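PDB 2VF7: excinuclease ABC, subunit A. from Deinococcus radiodurans, which binds DNA and hydrolyses ATP as a zinc-containing ABC protein of the UvrA family, probably helping to recognise damaged DNA for excision repair. Local coordinates for residues A[385-390]-A[410-415]; A[416-421]-A[444-449]; A[495-500]-A[798-803]; A[802-807]-A[831-836]. The protein carries 1 engineered substitution. All coordinates share one frame; numbering follows the deposited sequence.

Interaction 1 of 4, residues A[385-390]-A[410-415]; sequences LQRLRL and AGLHPA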
loop_
_atom_site.group_PDB
_atom_site.type_symbol
_atom_site.label_atom_id
_atom_site.label_comp_id
_atom_site.label_asym_id
_atom_site.label_seq_id
_atom_site.Cartn_x
_atom_site.Cartn_y
_atom_site.Cartn_z
ATOM N N LEU A 385 11.845 -21.352 -6.017
ATOM C CA LEU A 385 10.857 -20.275 -6.165
ATOM C C LEU A 385 11.333 -19.050 -6.908
ATOM O O LEU A 385 10.522 -18.311 -7.442
ATOM C CB LEU A 385 10.152 -19.882 -4.860
ATOM C CG LEU A 385 10.808 -19.650 -3.509
ATOM C CD1 LEU A 385 11.869 -18.558 -3.527
ATOM C CD2 LEU A 385 9.712 -19.265 -2.543
ATOM N N GLN A 386 12.642 -18.843 -6.962
ATOM C CA GLN A 386 13.185 -17.719 -7.704
ATOM C C GLN A 386 13.151 -18.042 -9.179
ATOM O O GLN A 386 13.078 -17.134 -9.990
ATOM C CB GLN A 386 14.607 -17.368 -7.254
ATOM C CG GLN A 386 15.067 -15.985 -7.718
ATOM C CD GLN A 386 16.444 -15.620 -7.242
ATOM O OE1 GLN A 386 16.917 -14.532 -7.505
ATOM N NE2 GLN A 386 17.096 -16.526 -6.524
ATOM N N ARG A 387 13.184 -19.340 -9.501
ATOM C CA ARG A 387 13.106 -19.855 -10.859
ATOM C C ARG A 387 11.670 -19.891 -11.360
ATOM O O ARG A 387 11.423 -19.662 -12.542
ATOM C CB ARG A 387 13.743 -21.254 -10.957
ATOM C CG ARG A 387 15.133 -21.284 -11.597
ATOM C CD ARG A 387 15.802 -22.663 -11.561
ATOM N NE ARG A 387 16.651 -22.833 -10.376
ATOM C CZ ARG A 387 16.637 -23.889 -9.562
ATOM N NH1 ARG A 387 15.827 -24.917 -9.785
ATOM N NH2 ARG A 387 17.453 -23.923 -8.517
ATOM N N LEU A 388 10.728 -20.199 -10.473
ATOM C CA LEU A 388 9.305 -20.085 -10.772
ATOM C C LEU A 388 8.836 -18.642 -10.897
ATOM O O LEU A 388 7.726 -18.384 -11.357
ATOM C CB LEU A 388 8.484 -20.705 -9.656
ATOM C CG LEU A 388 8.349 -22.217 -9.499
ATOM C CD1 LEU A 388 7.649 -22.465 -8.166
ATOM C CD2 LEU A 388 7.575 -22.858 -10.657
ATOM N N ARG A 389 9.645 -17.705 -10.417
ATOM C CA ARG A 389 9.291 -16.293 -10.481
ATOM C C ARG A 389 9.869 -15.676 -11.745
ATOM O O ARG A 389 9.275 -14.788 -12.353
ATOM C CB ARG A 389 9.752 -15.576 -9.231
ATOM C CG ARG A 389 8.818 -14.462 -8.863
ATOM C CD ARG A 389 8.336 -14.538 -7.424
ATOM N NE ARG A 389 8.951 -13.525 -6.563
ATOM C CZ ARG A 389 8.766 -12.202 -6.651
ATOM N NH1 ARG A 389 7.991 -11.671 -7.598
ATOM N NH2 ARG A 389 9.377 -11.399 -5.788
ATOM N N LEU A 390 11.033 -16.189 -12.124
ATOM C CA LEU A 390 11.669 -15.910 -13.387
ATOM C C LEU A 390 10.759 -16.331 -14.557
ATOM O O LEU A 390 10.512 -15.548 -15.480
ATOM C CB LEU A 390 13.000 -16.656 -13.436
ATOM C CG LEU A 390 13.997 -16.211 -14.499
ATOM C CD1 LEU A 390 14.333 -14.760 -14.288
ATOM C CD2 LEU A 390 15.272 -17.053 -14.516
ATOM N N ALA A 410 21.468 -21.316 -7.736
ATOM C CA ALA A 410 21.512 -22.064 -6.489
ATOM C C ALA A 410 20.566 -23.254 -6.601
ATOM O O ALA A 410 19.368 -23.079 -6.870
ATOM C CB ALA A 410 21.124 -21.183 -5.326
ATOM N N GLY A 411 21.113 -24.457 -6.403
ATOM C CA GLY A 411 20.345 -25.691 -6.499
ATOM C C GLY A 411 20.274 -26.213 -7.913
ATOM O O GLY A 411 19.624 -27.228 -8.176
ATOM N N LEU A 412 20.940 -25.519 -8.827
ATOM C CA LEU A 412 20.997 -25.944 -10.202
ATOM C C LEU A 412 22.193 -26.830 -10.452
ATOM O O LEU A 412 23.315 -26.514 -10.031
ATOM C CB LEU A 412 21.063 -24.744 -11.163
ATOM C CG LEU A 412 19.898 -24.450 -12.108
ATOM C CD1 LEU A 412 20.432 -23.824 -13.347
ATOM C CD2 LEU A 412 19.182 -25.721 -12.472
ATOM N N HIS A 413 21.929 -27.925 -11.164
ATOM C CA HIS A 413 22.945 -28.802 -11.719
ATOM C C HIS A 413 23.651 -28.144 -12.908
ATOM O O HIS A 413 22.992 -27.446 -13.676
ATOM C CB HIS A 413 22.269 -30.072 -12.218
ATOM C CG HIS A 413 23.216 -31.205 -12.451
ATOM N ND1 HIS A 413 23.572 -32.086 -11.454
ATOM C CD2 HIS A 413 23.895 -31.589 -13.554
ATOM C CE1 HIS A 413 24.418 -32.974 -11.941
ATOM N NE2 HIS A 413 24.634 -32.690 -13.211
ATOM N N PRO A 414 24.975 -28.384 -13.087
ATOM C CA PRO A 414 25.686 -27.812 -14.239
ATOM C C PRO A 414 25.089 -28.189 -15.592
ATOM O O PRO A 414 25.247 -27.437 -16.552
ATOM C CB PRO A 414 27.104 -28.376 -14.113
ATOM C CG PRO A 414 27.246 -28.761 -12.707
ATOM C CD PRO A 414 25.884 -29.165 -12.231
ATOM N N ALA A 415 24.405 -29.332 -15.662
ATOM C CA ALA A 415 23.724 -29.768 -16.887
ATOM C C ALA A 415 22.546 -28.873 -17.276
ATOM O O ALA A 415 22.059 -28.959 -18.401
ATOM C CB ALA A 415 23.262 -31.202 -16.761
#

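Interaction 2 of 4, residues A[416-421]-A[444-449]; sequences DTEALL and IRRADW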
loop_
_atom_site.group_PDB
_atom_site.type_symbol
_atom_site.label_atom_id
_atom_site.label_comp_id
_atom_site.label_asym_id
_atom_site.label_seq_id
_atom_site.Cartn_x
_atom_site.Cartn_y
_atom_site.Cartn_z
ATOM N N ASP A 416 22.102 -28.014 -16.356
ATOM C CA ASP A 416 20.918 -27.193 -16.577
ATOM C C ASP A 416 21.145 -25.681 -16.676
ATOM O O ASP A 416 20.180 -24.947 -16.842
ATOM C CB ASP A 416 19.877 -27.477 -15.494
ATOM C CG ASP A 416 19.279 -28.879 -15.598
ATOM O OD1 ASP A 416 19.327 -29.491 -16.688
ATOM O OD2 ASP A 416 18.754 -29.372 -14.575
ATOM N N THR A 417 22.394 -25.217 -16.604
ATOM C CA THR A 417 22.662 -23.767 -16.581
ATOM C C THR A 417 22.383 -23.045 -17.910
ATOM O O THR A 417 22.008 -21.878 -17.904
ATOM C CB THR A 417 24.075 -23.374 -15.998
ATOM O OG1 THR A 417 25.051 -23.321 -17.039
ATOM C CG2 THR A 417 24.526 -24.343 -14.910
ATOM N N GLU A 418 22.537 -23.747 -19.028
ATOM C CA GLU A 418 22.129 -23.243 -20.347
ATOM C C GLU A 418 20.638 -22.925 -20.453
ATOM O O GLU A 418 20.240 -22.046 -21.218
ATOM C CB GLU A 418 22.548 -24.221 -21.437
ATOM C CG GLU A 418 23.682 -23.705 -22.323
ATOM C CD GLU A 418 24.996 -23.412 -21.575
ATOM O OE1 GLU A 418 25.989 -23.079 -22.260
ATOM O OE2 GLU A 418 25.056 -23.519 -20.326
ATOM N N ALA A 419 19.823 -23.629 -19.668
ATOM C CA ALA A 419 18.385 -23.370 -19.592
ATOM C C ALA A 419 18.103 -22.118 -18.760
ATOM O O ALA A 419 17.157 -21.369 -19.042
ATOM C CB ALA A 419 17.667 -24.573 -19.009
ATOM N N LEU A 420 18.915 -21.905 -17.729
ATOM C CA LEU A 420 18.872 -20.677 -16.948
ATOM C C LEU A 420 19.396 -19.471 -17.755
ATOM O O LEU A 420 18.746 -18.432 -17.824
ATOM C CB LEU A 420 19.659 -20.853 -15.642
ATOM C CG LEU A 420 20.054 -19.584 -14.865
ATOM C CD1 LEU A 420 18.888 -19.081 -14.017
ATOM C CD2 LEU A 420 21.327 -19.785 -14.042
ATOM N N LEU A 421 20.567 -19.624 -18.365
ATOM C CA LEU A 421 21.170 -18.582 -19.204
ATOM C C LEU A 421 20.271 -18.118 -20.344
ATOM O O LEU A 421 20.264 -16.937 -20.696
ATOM C CB LEU A 421 22.521 -19.047 -19.757
ATOM C CG LEU A 421 23.715 -18.866 -18.813
ATOM C CD1 LEU A 421 24.989 -19.467 -19.392
ATOM C CD2 LEU A 421 23.948 -17.391 -18.408
ATOM N N ILE A 444 28.827 -15.968 -14.698
ATOM C CA ILE A 444 29.811 -14.886 -14.782
ATOM C C ILE A 444 30.453 -14.791 -16.176
ATOM O O ILE A 444 30.509 -13.715 -16.759
ATOM C CB ILE A 444 30.891 -15.029 -13.679
ATOM C CG1 ILE A 444 30.236 -14.996 -12.298
ATOM C CG2 ILE A 444 31.918 -13.912 -13.778
ATOM C CD1 ILE A 444 31.117 -15.511 -11.181
ATOM N N ARG A 445 30.902 -15.923 -16.715
ATOM C CA ARG A 445 31.536 -16.002 -18.046
ATOM C C ARG A 445 30.637 -15.543 -19.218
ATOM O O ARG A 445 31.131 -15.103 -20.247
ATOM C CB ARG A 445 32.014 -17.432 -18.290
ATOM C CG ARG A 445 33.257 -17.588 -19.154
ATOM C CD ARG A 445 33.796 -19.042 -19.094
ATOM N NE ARG A 445 34.924 -19.205 -18.165
ATOM C CZ ARG A 445 34.955 -20.036 -17.123
ATOM N NH1 ARG A 445 33.925 -20.836 -16.847
ATOM N NH2 ARG A 445 36.045 -20.082 -16.363
ATOM N N ARG A 446 29.323 -15.643 -19.068
ATOM C CA ARG A 446 28.417 -15.345 -20.183
ATOM C C ARG A 446 27.771 -13.948 -20.106
ATOM O O ARG A 446 27.016 -13.537 -21.000
ATOM C CB ARG A 446 27.367 -16.450 -20.313
ATOM C CG ARG A 446 27.975 -17.780 -20.796
ATOM C CD ARG A 446 27.976 -17.889 -22.321
ATOM N NE ARG A 446 26.598 -17.912 -22.809
ATOM C CZ ARG A 446 25.922 -19.020 -23.094
ATOM N NH1 ARG A 446 26.504 -20.210 -22.975
ATOM N NH2 ARG A 446 24.667 -18.938 -23.516
ATOM N N ALA A 447 28.089 -13.227 -19.038
ATOM C CA ALA A 447 27.508 -11.931 -18.763
ATOM C C ALA A 447 28.029 -10.833 -19.700
ATOM O O ALA A 447 29.179 -10.878 -20.131
ATOM C CB ALA A 447 27.756 -11.556 -17.302
ATOM N N ASP A 448 27.170 -9.852 -19.993
ATOM C CA ASP A 448 27.513 -8.714 -20.839
ATOM C C ASP A 448 28.520 -7.808 -20.117
ATOM O O ASP A 448 29.444 -7.275 -20.730
ATOM C CB ASP A 448 26.251 -7.916 -21.213
ATOM C CG ASP A 448 25.272 -8.710 -22.108
ATOM O OD1 ASP A 448 24.044 -8.718 -21.835
ATOM O OD2 ASP A 448 25.722 -9.309 -23.096
ATOM N N TRP A 449 28.333 -7.652 -18.810
ATOM C CA TRP A 449 29.127 -6.746 -17.991
ATOM C C TRP A 449 29.267 -7.369 -16.594
ATOM O O TRP A 449 28.413 -8.163 -16.161
ATOM C CB TRP A 449 28.388 -5.409 -17.909
ATOM C CG TRP A 449 29.092 -4.214 -17.291
ATOM C CD1 TRP A 449 29.050 -3.833 -15.984
ATOM C CD2 TRP A 449 29.840 -3.193 -17.977
ATOM N NE1 TRP A 449 29.757 -2.672 -15.799
ATOM C CE2 TRP A 449 30.241 -2.249 -17.011
ATOM C CE3 TRP A 449 30.223 -2.999 -19.310
ATOM C CZ2 TRP A 449 31.017 -1.138 -17.325
ATOM C CZ3 TRP A 449 30.999 -1.894 -19.625
ATOM C CH2 TRP A 449 31.393 -0.979 -18.631
#

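Interaction 3 of 4, residues A[495-500]-A[798-803]; sequences TPREPA and ASDWVL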
loop_
_atom_site.group_PDB
_atom_site.type_symbol
_atom_site.label_atom_id
_atom_site.label_comp_id
_atom_site.label_asym_id
_atom_site.label_seq_id
_atom_site.Cartn_x
_atom_site.Cartn_y
_atom_site.Cartn_z
ATOM N N THR A 495 42.970 -37.370 -2.153
ATOM C CA THR A 495 42.939 -38.838 -2.112
ATOM C C THR A 495 41.782 -39.319 -1.227
ATOM O O THR A 495 41.680 -38.912 -0.064
ATOM C CB THR A 495 44.287 -39.451 -1.614
ATOM O OG1 THR A 495 45.389 -38.755 -2.210
ATOM C CG2 THR A 495 44.390 -40.943 -1.968
ATOM N N PRO A 496 40.892 -40.168 -1.780
ATOM C CA PRO A 496 39.754 -40.670 -1.014
ATOM C C PRO A 496 40.171 -41.502 0.198
ATOM O O PRO A 496 41.032 -42.381 0.101
ATOM C CB PRO A 496 39.001 -41.542 -2.028
ATOM C CG PRO A 496 39.454 -41.075 -3.347
ATOM C CD PRO A 496 40.878 -40.686 -3.156
ATOM N N ARG A 497 39.558 -41.200 1.335
ATOM C CA ARG A 497 39.796 -41.945 2.557
ATOM C C ARG A 497 38.923 -43.190 2.594
ATOM O O ARG A 497 37.809 -43.191 2.070
ATOM C CB ARG A 497 39.499 -41.071 3.768
ATOM C CG ARG A 497 40.348 -39.826 3.867
ATOM C CD ARG A 497 39.933 -39.058 5.098
ATOM N NE ARG A 497 40.647 -37.793 5.224
ATOM C CZ ARG A 497 40.229 -36.635 4.719
ATOM N NH1 ARG A 497 39.086 -36.551 4.041
ATOM N NH2 ARG A 497 40.970 -35.554 4.895
ATOM N N GLU A 498 39.440 -44.241 3.224
ATOM C CA GLU A 498 38.749 -45.525 3.332
ATOM C C GLU A 498 37.649 -45.505 4.400
ATOM O O GLU A 498 37.881 -45.038 5.509
ATOM C CB GLU A 498 39.768 -46.639 3.628
ATOM C CG GLU A 498 39.195 -48.058 3.697
ATOM C CD GLU A 498 38.853 -48.663 2.331
ATOM O OE1 GLU A 498 38.584 -49.882 2.291
ATOM O OE2 GLU A 498 38.848 -47.939 1.305
ATOM N N PRO A 499 36.439 -45.988 4.053
ATOM C CA PRO A 499 35.342 -46.231 4.991
ATOM C C PRO A 499 35.730 -46.972 6.265
ATOM O O PRO A 499 36.628 -47.824 6.249
ATOM C CB PRO A 499 34.378 -47.087 4.170
ATOM C CG PRO A 499 34.551 -46.584 2.796
ATOM C CD PRO A 499 36.024 -46.275 2.667
ATOM N N ALA A 500 35.047 -46.628 7.358
ATOM C CA ALA A 500 35.176 -47.332 8.632
ATOM C C ALA A 500 34.043 -48.352 8.817
ATOM O O ALA A 500 34.215 -49.371 9.490
ATOM C CB ALA A 500 35.191 -46.337 9.774
ATOM N N ALA A 798 36.323 -33.140 -4.181
ATOM C CA ALA A 798 37.155 -33.394 -2.998
ATOM C C ALA A 798 36.464 -34.246 -1.924
ATOM O O ALA A 798 36.949 -34.347 -0.795
ATOM C CB ALA A 798 37.665 -32.095 -2.414
ATOM N N SER A 799 35.346 -34.879 -2.278
ATOM C CA SER A 799 34.718 -35.884 -1.417
ATOM C C SER A 799 35.568 -37.145 -1.372
ATOM O O SER A 799 36.572 -37.237 -2.082
ATOM C CB SER A 799 33.335 -36.224 -1.947
ATOM O OG SER A 799 32.554 -35.052 -1.983
ATOM N N ASP A 800 35.169 -38.105 -0.531
ATOM C CA ASP A 800 35.775 -39.454 -0.497
ATOM C C ASP A 800 34.908 -40.502 -1.206
ATOM O O ASP A 800 35.415 -41.542 -1.640
ATOM C CB ASP A 800 36.021 -39.896 0.945
ATOM C CG ASP A 800 36.913 -38.940 1.709
ATOM O OD1 ASP A 800 38.100 -38.848 1.338
ATOM O OD2 ASP A 800 36.445 -38.285 2.672
ATOM N N TRP A 801 33.605 -40.214 -1.298
ATOM C CA TRP A 801 32.602 -41.063 -1.954
ATOM C C TRP A 801 31.519 -40.178 -2.608
ATOM O O TRP A 801 31.411 -38.996 -2.266
ATOM C CB TRP A 801 31.983 -42.010 -0.927
ATOM C CG TRP A 801 31.207 -43.158 -1.505
ATOM C CD1 TRP A 801 29.854 -43.235 -1.641
ATOM C CD2 TRP A 801 31.733 -44.394 -2.019
ATOM N NE1 TRP A 801 29.497 -44.421 -2.201
ATOM C CE2 TRP A 801 30.628 -45.165 -2.444
ATOM C CE3 TRP A 801 33.027 -44.928 -2.153
ATOM C CZ2 TRP A 801 30.775 -46.447 -3.011
ATOM C CZ3 TRP A 801 33.173 -46.206 -2.711
ATOM C CH2 TRP A 801 32.053 -46.942 -3.141
ATOM N N VAL A 802 30.747 -40.726 -3.556
ATOM C CA VAL A 802 29.689 -39.972 -4.271
ATOM C C VAL A 802 28.469 -40.841 -4.597
ATOM O O VAL A 802 28.612 -41.977 -5.038
ATOM C CB VAL A 802 30.197 -39.300 -5.598
ATOM C CG1 VAL A 802 29.053 -38.610 -6.335
ATOM C CG2 VAL A 802 31.328 -38.301 -5.342
ATOM N N LEU A 803 27.276 -40.288 -4.381
ATOM C CA LEU A 803 26.008 -40.943 -4.725
ATOM C C LEU A 803 25.226 -40.133 -5.763
ATOM O O LEU A 803 24.646 -39.090 -5.450
ATOM C CB LEU A 803 25.142 -41.141 -3.471
ATOM C CG LEU A 803 25.142 -42.467 -2.693
ATOM C CD1 LEU A 803 26.502 -42.813 -2.121
ATOM C CD2 LEU A 803 24.142 -42.369 -1.561
#

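Interaction 4 of 4, residues A[802-807]-A[831-836]; sequences VLDIGP and SVTAPY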
loop_
_atom_site.group_PDB
_atom_site.type_symbol
_atom_site.label_atom_id
_atom_site.label_comp_id
_atom_site.label_asym_id
_atom_site.label_seq_id
_atom_site.Cartn_x
_atom_site.Cartn_y
_atom_site.Cartn_z
ATOM N N VAL A 802 30.747 -40.726 -3.556
ATOM C CA VAL A 802 29.689 -39.972 -4.271
ATOM C C VAL A 802 28.469 -40.841 -4.597
ATOM O O VAL A 802 28.612 -41.977 -5.038
ATOM C CB VAL A 802 30.197 -39.300 -5.598
ATOM C CG1 VAL A 802 29.053 -38.610 -6.335
ATOM C CG2 VAL A 802 31.328 -38.301 -5.342
ATOM N N LEU A 803 27.276 -40.288 -4.381
ATOM C CA LEU A 803 26.008 -40.943 -4.725
ATOM C C LEU A 803 25.226 -40.133 -5.763
ATOM O O LEU A 803 24.646 -39.090 -5.450
ATOM C CB LEU A 803 25.142 -41.141 -3.471
ATOM C CG LEU A 803 25.142 -42.467 -2.693
ATOM C CD1 LEU A 803 26.502 -42.813 -2.121
ATOM C CD2 LEU A 803 24.142 -42.369 -1.561
ATOM N N ASP A 804 25.211 -40.611 -6.996
ATOM C CA ASP A 804 24.492 -39.922 -8.058
ATOM C C ASP A 804 23.060 -40.428 -8.101
ATOM O O ASP A 804 22.820 -41.615 -8.276
ATOM C CB ASP A 804 25.178 -40.128 -9.411
ATOM C CG ASP A 804 24.745 -39.116 -10.434
ATOM O OD1 ASP A 804 24.750 -37.919 -10.106
ATOM O OD2 ASP A 804 24.420 -39.493 -11.576
ATOM N N ILE A 805 22.112 -39.520 -7.933
ATOM C CA ILE A 805 20.720 -39.889 -7.789
ATOM C C ILE A 805 19.931 -39.598 -9.050
ATOM O O ILE A 805 20.151 -38.580 -9.710
ATOM C CB ILE A 805 20.084 -39.202 -6.559
ATOM C CG1 ILE A 805 20.719 -39.729 -5.257
ATOM C CG2 ILE A 805 18.567 -39.378 -6.537
ATOM C CD1 ILE A 805 20.788 -41.279 -5.105
ATOM N N GLY A 806 19.042 -40.546 -9.367
ATOM C CA GLY A 806 18.027 -40.493 -10.441
ATOM C C GLY A 806 18.514 -39.951 -11.757
ATOM O O GLY A 806 19.289 -38.985 -11.763
ATOM N N PRO A 807 18.069 -40.554 -12.881
ATOM C CA PRO A 807 18.418 -40.033 -14.209
ATOM C C PRO A 807 17.969 -38.579 -14.358
ATOM O O PRO A 807 18.803 -37.681 -14.469
ATOM C CB PRO A 807 17.644 -40.945 -15.171
ATOM C CG PRO A 807 17.393 -42.179 -14.417
ATOM C CD PRO A 807 17.232 -41.757 -12.965
ATOM N N SER A 831 24.988 -41.426 -16.471
ATOM C CA SER A 831 25.085 -40.371 -15.460
ATOM C C SER A 831 25.152 -39.036 -16.174
ATOM O O SER A 831 25.862 -38.891 -17.180
ATOM C CB SER A 831 26.338 -40.551 -14.603
ATOM O OG SER A 831 26.336 -39.682 -13.490
ATOM N N VAL A 832 24.396 -38.068 -15.685
ATOM C CA VAL A 832 24.396 -36.753 -16.295
ATOM C C VAL A 832 25.433 -35.826 -15.622
ATOM O O VAL A 832 25.925 -34.879 -16.249
ATOM C CB VAL A 832 22.935 -36.173 -16.377
ATOM C CG1 VAL A 832 22.870 -34.723 -15.981
ATOM C CG2 VAL A 832 22.347 -36.375 -17.800
ATOM N N THR A 833 25.782 -36.121 -14.367
ATOM C CA THR A 833 26.842 -35.393 -13.687
ATOM C C THR A 833 28.256 -35.851 -14.039
ATOM O O THR A 833 29.197 -35.078 -13.880
ATOM C CB THR A 833 26.698 -35.404 -12.132
ATOM O OG1 THR A 833 27.797 -36.114 -11.547
ATOM C CG2 THR A 833 25.367 -35.983 -11.678
ATOM N N ALA A 834 28.406 -37.097 -14.510
ATOM C CA ALA A 834 29.725 -37.674 -14.813
ATOM C C ALA A 834 30.628 -36.744 -15.608
ATOM O O ALA A 834 31.673 -36.349 -15.091
ATOM C CB ALA A 834 29.602 -39.024 -15.501
ATOM N N PRO A 835 30.226 -36.363 -16.849
ATOM C CA PRO A 835 31.061 -35.449 -17.639
ATOM C C PRO A 835 31.525 -34.187 -16.893
ATOM O O PRO A 835 32.674 -33.783 -17.048
ATOM C CB PRO A 835 30.161 -35.075 -18.825
ATOM C CG PRO A 835 28.792 -35.595 -18.480
ATOM C CD PRO A 835 29.013 -36.749 -17.595
ATOM N N TYR A 836 30.638 -33.587 -16.105
ATOM C CA TYR A 836 30.922 -32.358 -15.342
ATOM C C TYR A 836 31.853 -32.587 -14.147
ATOM O O TYR A 836 32.679 -31.728 -13.825
ATOM C CB TYR A 836 29.607 -31.696 -14.872
ATOM C CG TYR A 836 28.763 -31.206 -16.025
ATOM C CD1 TYR A 836 27.675 -31.942 -16.478
ATOM C CD2 TYR A 836 29.082 -30.007 -16.692
ATOM C CE1 TYR A 836 26.915 -31.503 -17.552
ATOM C CE2 TYR A 836 28.324 -29.552 -17.755
ATOM C CZ TYR A 836 27.239 -30.310 -18.190
ATOM O OH TYR A 836 26.486 -29.880 -19.280
#

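Interaction 1 of 4, residues A[385-390]-A[410-415]
Arg387 lays one face of its guanidinium under the side chain of Leu412, whose CG sits 4.0 Å from Arg387 NE and toward the rim of the flat group rather than over its middle. The arginine leaves its helix as a long arm and bends at chi3 (-93°), which turns the guanidinium against the loop 410-415. At its edge and in its plane, NH2 reaches the carbonyl oxygen of Ala410 at 2.7 Å, a short but poorly aligned hydrogen bond (125° at the hydrogen) and therefore weak. NE has a second weak bond, to Pro408 O. Gly411 adopts a positive phi of 86° and has no side chain, so its backbone passes close by, the carbonyl carbon 3.7 Å from Arg387 NH2. In ABC ATPase terms helix 382-393 begins within the signature sequence, and 410-415 corresponds to the D-loop behind the Walker B strand. Gly411 O is also hydrogen-bonded to Ser532 OG in the P-loop of the second ADP site. A long, multiply donating arginine suits a loop that turns the carbonyl oxygens of Pro408 and Ala410 toward it: two weak hydrogen bonds and apolar cover from Leu412 hold the cation, with no acidic partner across this contact.

Interaction 2 of 4, residues A[416-421]-A[444-449]
Arg446 presents the face of its guanidinium to Leu421 and an edge to Glu418, so one side chain makes both an apolar and an ionic contact. Leu421 CD1 stands 3.8 Å above the guanidinium plane, over its centre, and the same methyl lies 3.7 Å from Arg446 CG; CD2 meets Arg446 CB at 4.0 Å. The arginine can fold back over the leucine methyl in this way because its chain bends twice, at chi2 (-90°) and chi3 (-64°), instead of running out straight. Its NH1 then meets Glu418 OE1 at 3.0 Å in a salt bridge. The bridge is not of the flat, two-pronged kind: the carboxylate and guanidinium planes are 83° apart, and the hydrogen bond within it is bent and weak. Glu418 reaches the arginine through a bend of its own at chi2, while OE2, the other carboxylate oxygen, takes a weak hydrogen bond of 3.3 Å from Thr417 OG1, which may help to restrain the rotation of the group. Each residue type fits its depth. Leu421 is buried, whereas Glu418 and Arg446 are exposed, so their charges can also meet solvent. Arg446 itself lies in a type I turn from Ile444 to Ala447. The helix 417-428 joins the neighbouring parallel strands 402-406 and 433-437 in a beta-alpha-beta crossover, and the turn leads into strand 449-453 of that sheet, a layout characteristic of the P-loop ATPase core of ABC proteins.

Interaction 3 of 4, residues A[495-500]-A[798-803]
Asp800 is the hub here, its carboxylate set against the backbone of Pro496 and Arg497. OD1 accepts the amide of Arg497 N at 2.8 Å in a nearly straight bond (167°), although the donor comes from above the carboxylate plane, 49° out of it. The same oxygen is hydrogen-bonded to His494 NE2, just ahead of the loop. OD2 receives a weaker contribution from Arg497: NH1 lies 3.4 Å away, the edge of the guanidinium turned to it in a long salt bridge, with the two planes 75° apart. Arg497 gets there by an extended chain, and its CG passes 3.5 Å from Asp800 OD1 on the way. The buried Asp800 immediately precedes strand 801-805, the neighbour of strand 525-529 in the sheet that carries the second P-loop, and its OD2 is also bonded to Met525 N at the start of that strand. Segment 495-500 lies in the loop leading to strand 502-510, probably the entry to the second ABC module, and the contact ties it to the start of an inner strand of the sheet. Asp448 holds the corresponding place in the first module, bonded to Leu38 N at the start of strand 38-42. Pro496 adds a rigid, extended element: its CB packs 3.6 Å from Asp800 O, while Arg497 also rests on Val777 and Asp781 of helix 766-781.

Interaction 4 of 4, residues A[802-807]-A[831-836]
A chi1 of -162° in Asp804 and one of -170° in Ser831 swing each polar group away from its own backbone nitrogen and bring the two together across the contact. Ser831 OG donates a hydrogen bond of 2.7 Å to Asp804 OD2, arriving well above the carboxylate plane, 61° out of it. The same serine oxygen accepts from the amide of Ala834 N, at 3.5 Å and weakly, as a capping bond on the turn that leads into helix 834-840. The hydroxyl thus works both ways, donating a hydrogen bond to the strand and accepting one from the start of the helix, which is why a serine serves well here: a small side chain with a single oxygen that can be donor and acceptor at once. Asp804 sits near the end of strand 801-805, between strand 525-529, parallel to it, and strand 816-820, antiparallel to it, in the sheet of the second ABC module. Strand 525-529 ends at the P-loop, whose Lys536 side chain lies about 7 Å from that of Asp804. Buried among these elements, the carboxylate has partners for both oxygens: OD1 is hydrogen-bonded to Thr529 OG1, close to the start of the P-loop, and OD2 to the serine. Thr833 and Asp804 approach from opposite directions, but the modelled position of the threonine methyl is too close to be trusted. Thr833 also touches Thr529, and Val832, exposed within the turn, touches Ala415.

Overall arrangement
Interactions 1 and 2 use successive elements of the first ABC module, the D-loop and the helix after it: Leu412 packs on Leu420. Interactions 3 and 4 share strand 801-805 of the second module, at its start and toward its end. Interactions 1 and 4 meet where the modules face each other, with Ala415 on Val832, near the second ADP site; 2 and 3 lie away from the nucleotides. All four are partly buried. Arg387, Asp800 and Asp804 are buried: the first is weakly bonded to loop carbonyls, the second adds a long salt bridge to a straight amide-carboxylate bond, the third takes a hydroxyl. Interaction 2 relies on an exposed, bent salt bridge and a leucine.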